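Local coordinates for nucleocapsid protein (Schmallenberg virus, PDB 3ZL9) that encapsidates the viral RNA genome, shielding it from nucleases and forming the helical nucleocapsid that is the template for transcription and replication, at residues 36-41 and 103-108; 72-77 and 90-95. All coordinates share one frame; numbering follows the deposited sequence.

Overall arrangement
Helix 94-110 takes part in both contacts, giving its first turn to contact 2 and a later part to contact 1. The centres of the contacts lie about 17 Å apart, and both segments of contact 2 fall between those of contact 1 along the chain. They also touch directly: Leu-36 CD2 packs 4.0 Å from Phe-72 CZ, and Val-40 CG1 approaches Phe-72 CE2. Contact 1 is partly buried packing away from the RNA-binding residues. Contact 2 borders two of them, Arg-96 and His-78, which directly follow its segments in the chain; at the nearest side-chain atoms Thr-93 is about 3 Å from Arg-96 and Asn-77 about 4 Å from His-78.

Contact 1: 36-41 and 103-108; sequences LNFGVA and RWIADT
Leu-36 and Phe-38 meet the six-membered ring of Trp-104 in different ways. Leu-36 lies over one face, where CB makes a CH-pi contact 4.0 Å from the ring centroid and CD1 lies above the middle of the indole. The phenyl ring of Phe-38 is turned 54° from the indole and makes an oblique pair, with CD1 3.7 Å from Trp-104 CZ3. Trp-104 reaches this far because its CG stands anti to the backbone N (chi1 170°), and its CH2 runs into the backbone of Asn-37, edge first.

Methyl groups complete the apolar contact: Thr-108 CG2 touches Phe-38 CZ at 3.7 Å, and Ile-105 CD1 meets Ala-41 CB at 3.8 Å. In this mainly helical nucleoprotein, the loop residues before helix 38-57 and its first turn thus pack on helix 94-110. Helix 113-122 also packs on Phe-38, and Tyr-25 and Ile-29 of helix 21-32 on Trp-104.

Asn-37 is the N-cap of helix 38-57, and its OD1 accepts a local hydrogen bond from Val-40 N at 2.9 Å. Within the other segment, Trp-104 O takes two donors from opposite faces of its carbonyl plane, Thr-108 N and Thr-108 OG1, the latter at 2.6 Å; this bond holds the hydroxyl against the indole face opposite Leu-36.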
# COMPACT_ATOMS: atom_id res chain seq x y z
N LEU C 36 -28.79 -35.92 2.87
CA LEU C 36 -28.54 -34.77 3.73
C LEU C 36 -28.96 -35.02 5.15
O LEU C 36 -29.90 -35.75 5.39
CB LEU C 36 -29.31 -33.55 3.22
CG LEU C 36 -28.93 -33.07 1.84
CD1 LEU C 36 -29.92 -32.04 1.32
CD2 LEU C 36 -27.52 -32.51 1.86
N ASN C 37 -28.27 -34.38 6.08
CA ASN C 37 -28.67 -34.33 7.48
C ASN C 37 -27.96 -33.13 8.09
O ASN C 37 -27.06 -32.56 7.46
CB ASN C 37 -28.28 -35.62 8.23
CG ASN C 37 -26.79 -35.93 8.15
OD1 ASN C 37 -25.94 -35.12 8.52
ND2 ASN C 37 -26.48 -37.12 7.68
N PHE C 38 -28.32 -32.76 9.30
CA PHE C 38 -27.76 -31.56 9.89
C PHE C 38 -26.25 -31.65 10.18
O PHE C 38 -25.57 -30.62 10.22
CB PHE C 38 -28.56 -31.19 11.14
CG PHE C 38 -30.00 -30.82 10.85
CD1 PHE C 38 -30.37 -30.19 9.66
CD2 PHE C 38 -30.98 -31.07 11.78
CE1 PHE C 38 -31.68 -29.84 9.41
CE2 PHE C 38 -32.29 -30.71 11.53
CZ PHE C 38 -32.64 -30.11 10.34
N GLY C 39 -25.73 -32.87 10.36
CA GLY C 39 -24.31 -33.09 10.53
C GLY C 39 -23.55 -32.65 9.29
O GLY C 39 -22.47 -32.07 9.38
N VAL C 40 -24.11 -32.93 8.12
CA VAL C 40 -23.48 -32.54 6.87
C VAL C 40 -23.39 -31.04 6.78
O VAL C 40 -22.32 -30.48 6.56
CB VAL C 40 -24.29 -33.04 5.65
CG1 VAL C 40 -23.73 -32.43 4.36
CG2 VAL C 40 -24.27 -34.56 5.57
N ALA C 41 -24.53 -30.38 6.95
CA ALA C 41 -24.56 -28.93 6.90
C ALA C 41 -23.60 -28.31 7.93
O ALA C 41 -22.89 -27.35 7.60
CB ALA C 41 -25.98 -28.44 7.12
N ARG C 103 -31.37 -22.85 2.75
CA ARG C 103 -32.81 -22.98 2.43
C ARG C 103 -33.35 -24.31 2.96
O ARG C 103 -34.43 -24.39 3.54
CB ARG C 103 -33.03 -22.89 0.93
CG ARG C 103 -34.42 -23.27 0.44
CD ARG C 103 -35.41 -22.13 0.63
NE ARG C 103 -36.79 -22.48 0.29
CZ ARG C 103 -37.25 -22.67 -0.95
NH1 ARG C 103 -36.45 -22.54 -1.99
NH2 ARG C 103 -38.51 -23.00 -1.14
N TRP C 104 -32.59 -25.37 2.74
CA TRP C 104 -33.04 -26.68 3.11
C TRP C 104 -33.28 -26.74 4.60
O TRP C 104 -34.29 -27.26 5.06
CB TRP C 104 -32.02 -27.72 2.70
CG TRP C 104 -32.31 -29.02 3.26
CD1 TRP C 104 -33.35 -29.84 2.94
CD2 TRP C 104 -31.57 -29.69 4.28
NE1 TRP C 104 -33.31 -30.99 3.69
CE2 TRP C 104 -32.22 -30.92 4.52
CE3 TRP C 104 -30.42 -29.37 5.01
CZ2 TRP C 104 -31.76 -31.83 5.47
CZ3 TRP C 104 -29.96 -30.28 5.96
CH2 TRP C 104 -30.64 -31.50 6.18
N ILE C 105 -32.34 -26.21 5.37
CA ILE C 105 -32.51 -26.20 6.81
C ILE C 105 -33.70 -25.34 7.18
O ILE C 105 -34.48 -25.72 8.05
CB ILE C 105 -31.28 -25.66 7.54
CG1 ILE C 105 -30.05 -26.52 7.23
CG2 ILE C 105 -31.53 -25.67 9.04
CD1 ILE C 105 -28.75 -25.78 7.39
N ALA C 106 -33.85 -24.20 6.54
CA ALA C 106 -35.00 -23.34 6.82
C ALA C 106 -36.32 -24.08 6.59
O ALA C 106 -37.13 -24.21 7.51
CB ALA C 106 -34.95 -22.08 5.98
N ASP C 107 -36.52 -24.63 5.40
CA ASP C 107 -37.71 -25.43 5.13
C ASP C 107 -37.90 -26.61 6.11
O ASP C 107 -39.00 -26.84 6.61
CB ASP C 107 -37.67 -25.99 3.70
CG ASP C 107 -37.94 -24.93 2.65
OD1 ASP C 107 -38.40 -23.82 2.99
OD2 ASP C 107 -37.74 -25.24 1.46
N THR C 108 -36.83 -27.36 6.36
CA THR C 108 -36.89 -28.53 7.25
C THR C 108 -37.34 -28.11 8.66
O THR C 108 -38.13 -28.80 9.29
CB THR C 108 -35.53 -29.24 7.35
OG1 THR C 108 -35.03 -29.53 6.05
CG2 THR C 108 -35.63 -30.54 8.12

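Contact 2: 72-77 and 90-95; sequences FTVVNN and NAITLH
Ile-92, which has more surface buried here than any other residue, packs alongside strand 70-75 of a beta-hairpin. The hairpin is formed by antiparallel strands 62-67 and 70-75, and the segment entering helix 94-110 passes across the second strand, their directions 82° apart. One backbone bond joins them: Val-75 N donates to Ile-92 O at 2.9 Å, with an N-H...O angle of 161°, and the same oxygen receives a CA-H...O contact from Val-74. The Ile-92 side chain goes the other way along the strand. With CG1 set between the backbone N and the carbonyl carbon (chi1 46°), its CG1 and CD1 lie by Thr-73 O, and CD1 reaches on to Phe-72 CB at 4.4 Å and Val-74 CG2 at 4.2 Å. Tyr-100 of helix 94-110 also packs on Ile-92.

Thr-93 is the N-cap of helix 94-110: its OG1 accepts from the backbone N of Arg-96, an RNA-binding residue. The methyl group points elsewhere, with CG2 3.6 Å from Asn-77 ND2 and also near Asn-77 CB, so the hydroxyl serves the helix end and the methyl serves the contact. Arg-96 is held a second time, through NH1 to the carbonyl oxygen of Ala-91, so the residues leading into the helix probably help to position its guanidinium group.

Val-75, third in surface buried by the contact, turns one branch of its side chain to the segment that leads into the helix: its CG2 methyl meets Ala-91 CB at 3.6 Å.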
# COMPACT_ATOMS: atom_id res chain seq x y z
N PHE C 72 -20.15 -34.01 -2.92
CA PHE C 72 -20.82 -33.07 -3.81
C PHE C 72 -19.93 -32.77 -5.01
O PHE C 72 -18.75 -32.48 -4.84
CB PHE C 72 -21.11 -31.75 -3.07
CG PHE C 72 -22.07 -31.88 -1.93
CD1 PHE C 72 -23.43 -31.79 -2.13
CD2 PHE C 72 -21.60 -32.11 -0.65
CE1 PHE C 72 -24.32 -31.95 -1.08
CE2 PHE C 72 -22.48 -32.25 0.41
CZ PHE C 72 -23.84 -32.19 0.19
N THR C 73 -20.49 -32.79 -6.21
CA THR C 73 -19.80 -32.30 -7.39
C THR C 73 -19.98 -30.78 -7.45
O THR C 73 -21.09 -30.31 -7.69
CB THR C 73 -20.37 -32.91 -8.68
OG1 THR C 73 -20.43 -34.33 -8.55
CG2 THR C 73 -19.51 -32.54 -9.90
N VAL C 74 -18.90 -30.04 -7.22
CA VAL C 74 -18.91 -28.58 -7.15
C VAL C 74 -18.06 -27.96 -8.25
O VAL C 74 -16.93 -28.36 -8.46
CB VAL C 74 -18.34 -28.06 -5.81
CG1 VAL C 74 -18.29 -26.53 -5.78
CG2 VAL C 74 -19.14 -28.60 -4.64
N VAL C 75 -18.61 -26.96 -8.92
CA VAL C 75 -17.90 -26.24 -9.96
C VAL C 75 -16.86 -25.31 -9.34
O VAL C 75 -17.21 -24.46 -8.51
CB VAL C 75 -18.89 -25.43 -10.83
CG1 VAL C 75 -18.16 -24.47 -11.76
CG2 VAL C 75 -19.76 -26.38 -11.63
N ASN C 76 -15.60 -25.47 -9.76
CA ASN C 76 -14.53 -24.63 -9.26
C ASN C 76 -14.56 -23.25 -9.91
O ASN C 76 -14.08 -23.03 -11.02
CB ASN C 76 -13.15 -25.25 -9.46
CG ASN C 76 -12.06 -24.45 -8.78
OD1 ASN C 76 -12.27 -23.33 -8.34
ND2 ASN C 76 -10.88 -25.06 -8.65
N ASN C 77 -15.12 -22.32 -9.15
CA ASN C 77 -15.39 -20.96 -9.55
C ASN C 77 -14.21 -20.04 -9.19
O ASN C 77 -14.20 -18.88 -9.59
CB ASN C 77 -16.68 -20.53 -8.78
CG ASN C 77 -17.37 -19.34 -9.38
OD1 ASN C 77 -17.11 -18.97 -10.52
ND2 ASN C 77 -18.25 -18.72 -8.61
N ASN C 90 -27.73 -25.53 -13.63
CA ASN C 90 -28.02 -26.71 -12.80
C ASN C 90 -26.77 -27.17 -12.05
O ASN C 90 -26.72 -28.29 -11.53
CB ASN C 90 -28.63 -27.84 -13.63
CG ASN C 90 -27.82 -28.15 -14.88
OD1 ASN C 90 -26.96 -27.37 -15.29
ND2 ASN C 90 -28.11 -29.29 -15.51
N ALA C 91 -25.76 -26.29 -11.98
CA ALA C 91 -24.55 -26.54 -11.23
C ALA C 91 -24.58 -25.84 -9.88
O ALA C 91 -25.44 -25.00 -9.58
CB ALA C 91 -23.35 -26.07 -12.01
N ILE C 92 -23.61 -26.20 -9.05
CA ILE C 92 -23.46 -25.62 -7.74
C ILE C 92 -22.03 -25.15 -7.53
O ILE C 92 -21.08 -25.90 -7.74
CB ILE C 92 -23.84 -26.62 -6.63
CG1 ILE C 92 -23.24 -28.02 -6.86
CG2 ILE C 92 -25.36 -26.73 -6.53
CD1 ILE C 92 -23.26 -28.88 -5.61
N THR C 93 -21.91 -23.89 -7.15
CA THR C 93 -20.70 -23.31 -6.59
C THR C 93 -20.84 -23.41 -5.07
O THR C 93 -21.92 -23.69 -4.56
CB THR C 93 -20.66 -21.83 -6.97
OG1 THR C 93 -21.94 -21.24 -6.71
CG2 THR C 93 -20.34 -21.70 -8.45
N LEU C 94 -19.76 -23.17 -4.35
CA LEU C 94 -19.86 -23.04 -2.90
C LEU C 94 -20.97 -22.03 -2.48
O LEU C 94 -21.69 -22.26 -1.52
CB LEU C 94 -18.54 -22.60 -2.31
CG LEU C 94 -17.46 -23.67 -2.27
CD1 LEU C 94 -16.12 -23.08 -1.82
CD2 LEU C 94 -17.88 -24.82 -1.35
N HIS C 95 -21.09 -20.92 -3.22
CA HIS C 95 -22.06 -19.90 -2.89
C HIS C 95 -23.48 -20.44 -3.00
O HIS C 95 -24.28 -20.38 -2.05
CB HIS C 95 -21.91 -18.69 -3.82
CG HIS C 95 -22.60 -17.45 -3.33
ND1 HIS C 95 -23.82 -17.03 -3.81
CD2 HIS C 95 -22.25 -16.55 -2.38
CE1 HIS C 95 -24.18 -15.91 -3.21
NE2 HIS C 95 -23.24 -15.60 -2.33